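Local coordinates for Low molecular weight phosphotyrosine protein phosphatase 1 (Drosophila melanogaster, PDB 7CUY) that probably removes phosphate from tyrosine-phosphorylated proteins and from small aryl and acyl phosphates, as a low molecular weight protein tyrosine phosphatase, at residues I13-I18 / G86-N91; L107-D112 / K118-E123. All coordinates share one frame; numbering follows the deposited sequence.

Interaction 1: residues I13-I18 / G86-N91; sequences ICRSPI and GMDEDN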
loop_
_atom_site.group_PDB
_atom_site.type_symbol
_atom_site.label_atom_id
_atom_site.label_comp_id
_atom_site.label_asym_id
_atom_site.label_seq_id
_atom_site.Cartn_x
_atom_site.Cartn_y
_atom_site.Cartn_z
ATOM N N ILE A 13 0.203 -5.575 -8.072
ATOM C CA ILE A 13 0.455 -4.970 -9.372
ATOM C C ILE A 13 -0.374 -3.712 -9.615
ATOM O O ILE A 13 -0.031 -2.937 -10.526
ATOM C CB ILE A 13 0.234 -5.980 -10.516
ATOM C CG1 ILE A 13 -1.174 -6.582 -10.461
ATOM C CG2 ILE A 13 1.258 -7.074 -10.456
ATOM C CD1 ILE A 13 -1.548 -7.332 -11.762
ATOM N N CYS A 14 -1.444 -3.474 -8.853
ATOM C CA CYS A 14 -2.311 -2.310 -9.029
ATOM C C CYS A 14 -2.270 -1.365 -7.837
ATOM O O CYS A 14 -1.814 -0.223 -7.960
ATOM C CB CYS A 14 -3.766 -2.730 -9.264
ATOM S SG CYS A 14 -4.097 -3.755 -10.713
ATOM N N ARG A 15 -2.757 -1.802 -6.677
ATOM C CA ARG A 15 -3.013 -0.874 -5.580
ATOM C C ARG A 15 -1.778 -0.610 -4.720
ATOM O O ARG A 15 -1.358 0.537 -4.577
ATOM C CB ARG A 15 -4.168 -1.394 -4.718
ATOM C CG ARG A 15 -5.516 -1.240 -5.391
ATOM C CD ARG A 15 -6.589 -1.965 -4.615
ATOM N NE ARG A 15 -6.438 -3.418 -4.672
ATOM C CZ ARG A 15 -7.186 -4.274 -3.984
ATOM N NH1 ARG A 15 -8.139 -3.825 -3.167
ATOM N NH2 ARG A 15 -6.968 -5.579 -4.106
ATOM N N SER A 16 -1.194 -1.650 -4.131
ATOM C CA SER A 16 -0.123 -1.398 -3.166
ATOM C C SER A 16 1.158 -0.792 -3.761
ATOM O O SER A 16 1.889 -0.120 -3.022
ATOM C CB SER A 16 0.218 -2.688 -2.393
ATOM O OG SER A 16 0.459 -3.800 -3.233
ATOM N N PRO A 17 1.502 -0.997 -5.042
ATOM C CA PRO A 17 2.667 -0.269 -5.567
ATOM C C PRO A 17 2.424 1.222 -5.631
ATOM O O PRO A 17 3.354 1.996 -5.393
ATOM C CB PRO A 17 2.874 -0.871 -6.967
ATOM C CG PRO A 17 2.191 -2.157 -6.946
ATOM C CD PRO A 17 1.014 -1.981 -6.028
ATOM N N ILE A 18 1.198 1.642 -5.944
ATOM C CA ILE A 18 0.849 3.055 -5.861
ATOM C C ILE A 18 0.980 3.533 -4.422
ATOM O O ILE A 18 1.622 4.549 -4.144
ATOM C CB ILE A 18 -0.575 3.283 -6.414
ATOM C CG1 ILE A 18 -0.609 3.136 -7.938
ATOM C CG2 ILE A 18 -1.144 4.629 -5.972
ATOM C CD1 ILE A 18 -2.049 3.079 -8.513
ATOM N N GLY A 86 -3.579 -3.277 4.605
ATOM C CA GLY A 86 -4.385 -3.805 3.526
ATOM C C GLY A 86 -5.126 -2.691 2.814
ATOM O O GLY A 86 -5.238 -1.577 3.310
ATOM N N MET A 87 -5.645 -3.003 1.633
ATOM C CA MET A 87 -6.404 -2.021 0.870
ATOM C C MET A 87 -7.915 -2.144 1.048
ATOM O O MET A 87 -8.619 -1.129 0.954
ATOM C CB MET A 87 -6.061 -2.132 -0.618
ATOM C CG MET A 87 -4.569 -1.997 -0.915
ATOM S SD MET A 87 -3.918 -0.354 -0.538
ATOM C CE MET A 87 -2.647 -0.740 0.635
ATOM N N ASP A 88 -8.431 -3.354 1.280
ATOM C CA ASP A 88 -9.869 -3.583 1.385
ATOM C C ASP A 88 -10.122 -4.655 2.443
ATOM O O ASP A 88 -9.190 -5.206 3.032
ATOM C CB ASP A 88 -10.469 -3.950 0.014
ATOM C CG ASP A 88 -9.912 -5.227 -0.548
ATOM O OD1 ASP A 88 -9.310 -6.000 0.219
ATOM O OD2 ASP A 88 -10.064 -5.464 -1.773
ATOM N N GLU A 89 -11.398 -4.958 2.685
ATOM C CA GLU A 89 -11.735 -5.864 3.777
ATOM C C GLU A 89 -11.247 -7.292 3.524
ATOM O O GLU A 89 -10.897 -7.994 4.483
ATOM C CB GLU A 89 -13.249 -5.855 4.030
ATOM C CG GLU A 89 -14.107 -6.048 2.776
ATOM C CD GLU A 89 -14.370 -4.749 2.000
ATOM O OE1 GLU A 89 -13.564 -4.412 1.098
ATOM O OE2 GLU A 89 -15.398 -4.077 2.293
ATOM N N ASP A 90 -11.234 -7.741 2.263
ATOM C CA ASP A 90 -10.659 -9.047 1.926
ATOM C C ASP A 90 -9.174 -9.109 2.285
ATOM O O ASP A 90 -8.701 -10.106 2.843
ATOM C CB ASP A 90 -10.843 -9.337 0.429
ATOM C CG ASP A 90 -12.272 -9.748 0.056
ATOM O OD1 ASP A 90 -13.083 -10.077 0.953
ATOM O OD2 ASP A 90 -12.576 -9.752 -1.162
ATOM N N ASN A 91 -8.408 -8.064 1.929
ATOM C CA ASN A 91 -7.028 -7.939 2.405
ATOM C C ASN A 91 -6.935 -8.145 3.909
ATOM O O ASN A 91 -6.081 -8.898 4.399
ATOM C CB ASN A 91 -6.458 -6.563 2.061
ATOM C CG ASN A 91 -6.174 -6.401 0.601
ATOM O OD1 ASN A 91 -5.910 -5.293 0.133
ATOM N ND2 ASN A 91 -6.223 -7.512 -0.145
HETATM O O HOH W 1 -8.481 -7.350 -3.007
#

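Interaction 2: residues L107-D112 / K118-E123; sequences LLMLGD and KNRIIE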
loop_
_atom_site.group_PDB
_atom_site.type_symbol
_atom_site.label_atom_id
_atom_site.label_comp_id
_atom_site.label_asym_id
_atom_site.label_seq_id
_atom_site.Cartn_x
_atom_site.Cartn_y
_atom_site.Cartn_z
ATOM N N LEU A 107 -1.674 -4.348 12.152
ATOM C CA LEU A 107 -2.421 -4.551 10.910
ATOM C C LEU A 107 -3.481 -3.465 10.765
ATOM O O LEU A 107 -4.408 -3.375 11.583
ATOM C CB LEU A 107 -3.093 -5.923 10.869
ATOM C CG LEU A 107 -2.264 -7.132 11.281
ATOM C CD1 LEU A 107 -3.048 -8.424 10.996
ATOM C CD2 LEU A 107 -0.905 -7.137 10.592
ATOM N N LEU A 108 -3.367 -2.661 9.722
ATOM C CA LEU A 108 -4.267 -1.538 9.529
ATOM C C LEU A 108 -4.814 -1.585 8.115
ATOM O O LEU A 108 -4.220 -2.174 7.217
ATOM C CB LEU A 108 -3.547 -0.194 9.789
ATOM C CG LEU A 108 -2.893 -0.116 11.179
ATOM C CD1 LEU A 108 -1.931 1.045 11.249
ATOM C CD2 LEU A 108 -3.954 -0.045 12.302
ATOM N N MET A 109 -5.954 -0.959 7.915
ATOM C CA MET A 109 -6.462 -0.761 6.573
ATOM C C MET A 109 -6.177 0.684 6.183
ATOM O O MET A 109 -6.495 1.605 6.944
ATOM C CB MET A 109 -7.957 -1.081 6.502
ATOM C CG MET A 109 -8.397 -1.250 5.079
ATOM S SD MET A 109 -10.118 -1.695 4.911
ATOM C CE MET A 109 -10.885 -0.125 5.327
ATOM N N LEU A 110 -5.527 0.878 5.025
ATOM C CA LEU A 110 -4.983 2.203 4.712
ATOM C C LEU A 110 -6.076 3.275 4.719
ATOM O O LEU A 110 -5.868 4.383 5.230
ATOM C CB LEU A 110 -4.255 2.170 3.363
ATOM C CG LEU A 110 -3.627 3.510 2.932
ATOM C CD1 LEU A 110 -2.744 4.061 4.013
ATOM C CD2 LEU A 110 -2.832 3.367 1.644
ATOM N N GLY A 111 -7.261 2.953 4.198
ATOM C CA GLY A 111 -8.299 3.957 4.086
ATOM C C GLY A 111 -8.958 4.343 5.400
ATOM O O GLY A 111 -9.780 5.262 5.403
ATOM N N ASP A 112 -8.639 3.669 6.505
ATOM C CA ASP A 112 -9.137 4.154 7.791
ATOM C C ASP A 112 -8.461 5.462 8.213
ATOM O O ASP A 112 -8.821 6.036 9.250
ATOM C CB ASP A 112 -8.954 3.086 8.879
ATOM C CG ASP A 112 -10.040 1.994 8.830
ATOM O OD1 ASP A 112 -11.077 2.201 8.170
ATOM O OD2 ASP A 112 -9.856 0.927 9.463
ATOM N N LYS A 118 -17.320 6.409 3.597
ATOM C CA LYS A 118 -17.784 5.871 2.319
ATOM C C LYS A 118 -16.659 5.722 1.299
ATOM O O LYS A 118 -16.818 4.980 0.319
ATOM C CB LYS A 118 -18.883 6.758 1.708
ATOM C CG LYS A 118 -19.736 7.547 2.638
ATOM C CD LYS A 118 -19.137 8.803 3.159
ATOM C CE LYS A 118 -19.922 9.375 4.157
ATOM N NZ LYS A 118 -19.356 10.481 4.893
ATOM N N ASN A 119 -15.528 6.400 1.492
ATOM C CA ASN A 119 -14.440 6.341 0.522
ATOM C C ASN A 119 -13.256 5.543 1.042
ATOM O O ASN A 119 -12.146 5.654 0.500
ATOM C CB ASN A 119 -13.973 7.744 0.125
ATOM C CG ASN A 119 -15.030 8.530 -0.639
ATOM O OD1 ASN A 119 -14.824 9.706 -0.955
ATOM N ND2 ASN A 119 -16.184 7.906 -0.895
ATOM N N ARG A 120 -13.463 4.738 2.079
ATOM C CA ARG A 120 -12.319 4.152 2.763
ATOM C C ARG A 120 -11.816 2.876 2.103
ATOM O O ARG A 120 -10.657 2.513 2.315
ATOM C CB ARG A 120 -12.656 3.879 4.218
ATOM C CG ARG A 120 -13.513 2.666 4.456
ATOM C CD ARG A 120 -13.919 2.685 5.889
ATOM N NE ARG A 120 -14.732 1.547 6.278
ATOM C CZ ARG A 120 -14.399 0.712 7.254
ATOM N NH1 ARG A 120 -13.262 0.900 7.918
ATOM N NH2 ARG A 120 -15.204 -0.298 7.573
ATOM N N ILE A 121 -12.645 2.205 1.309
ATOM C CA ILE A 121 -12.216 1.007 0.595
ATOM C C ILE A 121 -11.458 1.433 -0.655
ATOM O O ILE A 121 -11.955 2.228 -1.463
ATOM C CB ILE A 121 -13.414 0.112 0.244
ATOM C CG1 ILE A 121 -14.188 -0.265 1.509
ATOM C CG2 ILE A 121 -12.966 -1.142 -0.508
ATOM C CD1 ILE A 121 -13.499 -1.266 2.396
ATOM N N ILE A 122 -10.234 0.944 -0.802
ATOM C CA ILE A 122 -9.493 1.152 -2.039
ATOM C C ILE A 122 -9.749 -0.072 -2.909
ATOM O O ILE A 122 -9.209 -1.158 -2.669
ATOM C CB ILE A 122 -8.006 1.409 -1.793
ATOM C CG1 ILE A 122 -7.847 2.762 -1.063
ATOM C CG2 ILE A 122 -7.286 1.415 -3.114
ATOM C CD1 ILE A 122 -6.581 2.901 -0.194
ATOM N N GLU A 123 -10.589 0.114 -3.925
ATOM C CA GLU A 123 -11.109 -0.989 -4.723
ATOM C C GLU A 123 -10.091 -1.469 -5.744
ATOM O O GLU A 123 -9.359 -0.676 -6.339
ATOM C CB GLU A 123 -12.379 -0.565 -5.461
ATOM C CG GLU A 123 -13.451 0.037 -4.584
ATOM C CD GLU A 123 -14.351 -1.028 -4.013
ATOM O OE1 GLU A 123 -13.992 -2.222 -4.165
ATOM O OE2 GLU A 123 -15.403 -0.678 -3.416
HETATM O O HOH W 2 -8.406 0.958 2.509
#

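Interaction 1: residues I13-I18 / G86-N91
Arg15 reaches across to Asp88 through NH1, which donates to Asp88 OD2 over 2.9 Å in a nearly straight salt-bridge hydrogen bond (168° at the hydrogen). The acceptor lies practically in the guanidinium plane, yet the arginine meets the carboxylate from above its plane, the two flat groups being turned 64° apart. A water beside this bond accepts from Arg15 NH2 at 2.6 Å and donates to Asp88 OD2 at 2.8 Å, so that one carboxylate oxygen serves both nitrogens, directly and through water. Met87 runs past Arg15 in the opposite direction, its CB 3.7 Å from Arg15 NH1 and its CG lying over one guanidinium face. Arg15 closes the P-loop signature of this phosphatase family, CX5R, which starts at the predicted nucleophile Cys9; its NE forms a salt bridge to the sulfonate of a bound EPE buffer molecule. The bend at chi3 (-69°) swings the guanidinium round toward Asp88. That aspartate N-caps helix 89-98 and forms a capping box with Asn91: Asp88 OD1 accepts from Asn91 N at 2.8 Å, and Asn91 OD1 weakly from Asp88 N. Asn91 OD1 also takes Met87 N at 2.8 Å, in its carbonyl plane and on a lone pair.

Interaction 2: residues L107-D112 / K118-E123
The C-terminal end of edge strand 106-109, where the parallel sheet gives way to a short 3-10 turn, packs against the loop that leads toward the predicted proton donor Asp124. Arg120 has the largest share of the contact. Its CG sits between the backbone N and the carbonyl carbon (chi1 77°), and the chain, extended from there to NE, carries the guanidinium out alongside Asp112, which runs in the same direction. Arg120 NH1 donates to Asp112 OD1 at 2.6 Å in a salt bridge that is bent at the hydrogen (135°) and uses the syn lone pair; carboxylate and guanidinium are nearly coplanar. Met109 comes in roughly perpendicular to the arginine chain and sets its CE over one guanidinium face, 3.7 Å from Arg120 NH1; the same methyl touches Ile121 CD1 at 4.1 Å. The backbones approach closely at Gly111, whose CA makes a C-H...O contact of 3.3 Å with Arg120 O. A water links them again, accepting from Gly111 N and donating to Arg120 O. Deeper in, Leu110 CD2 meets Ile122 CD1 at 4.2 Å, and both residues also pack on helix 132-153. Such a loop, returning past the carboxyl ends of parallel strands with the predicted general acid directly after it, is typical of the low molecular weight phosphatase fold.

The centres of the two interactions lie about 9 Å apart, and the contacts meet at the carboxyl end of the sheet. Arg15 of interaction 1 is shared: besides its carboxylate partner, its NH1 probably donates to Ile122 O of interaction 2 at 2.9 Å, and its CD packs on Glu123 O. Neighbouring strands are joined by a probable hydrogen bond from Gly86 N to Leu108 O, 2.9 Å, while Met87 and Ile122 are bonded through their backbones. Interaction 1 includes the end of the phosphate-binding loop, with the Met87 side chain about 4 Å from that of the predicted nucleophile Cys9; interaction 2 stands farther back, the Ile122 side chain being about 7 Å from the bound EPE at the nearest atoms.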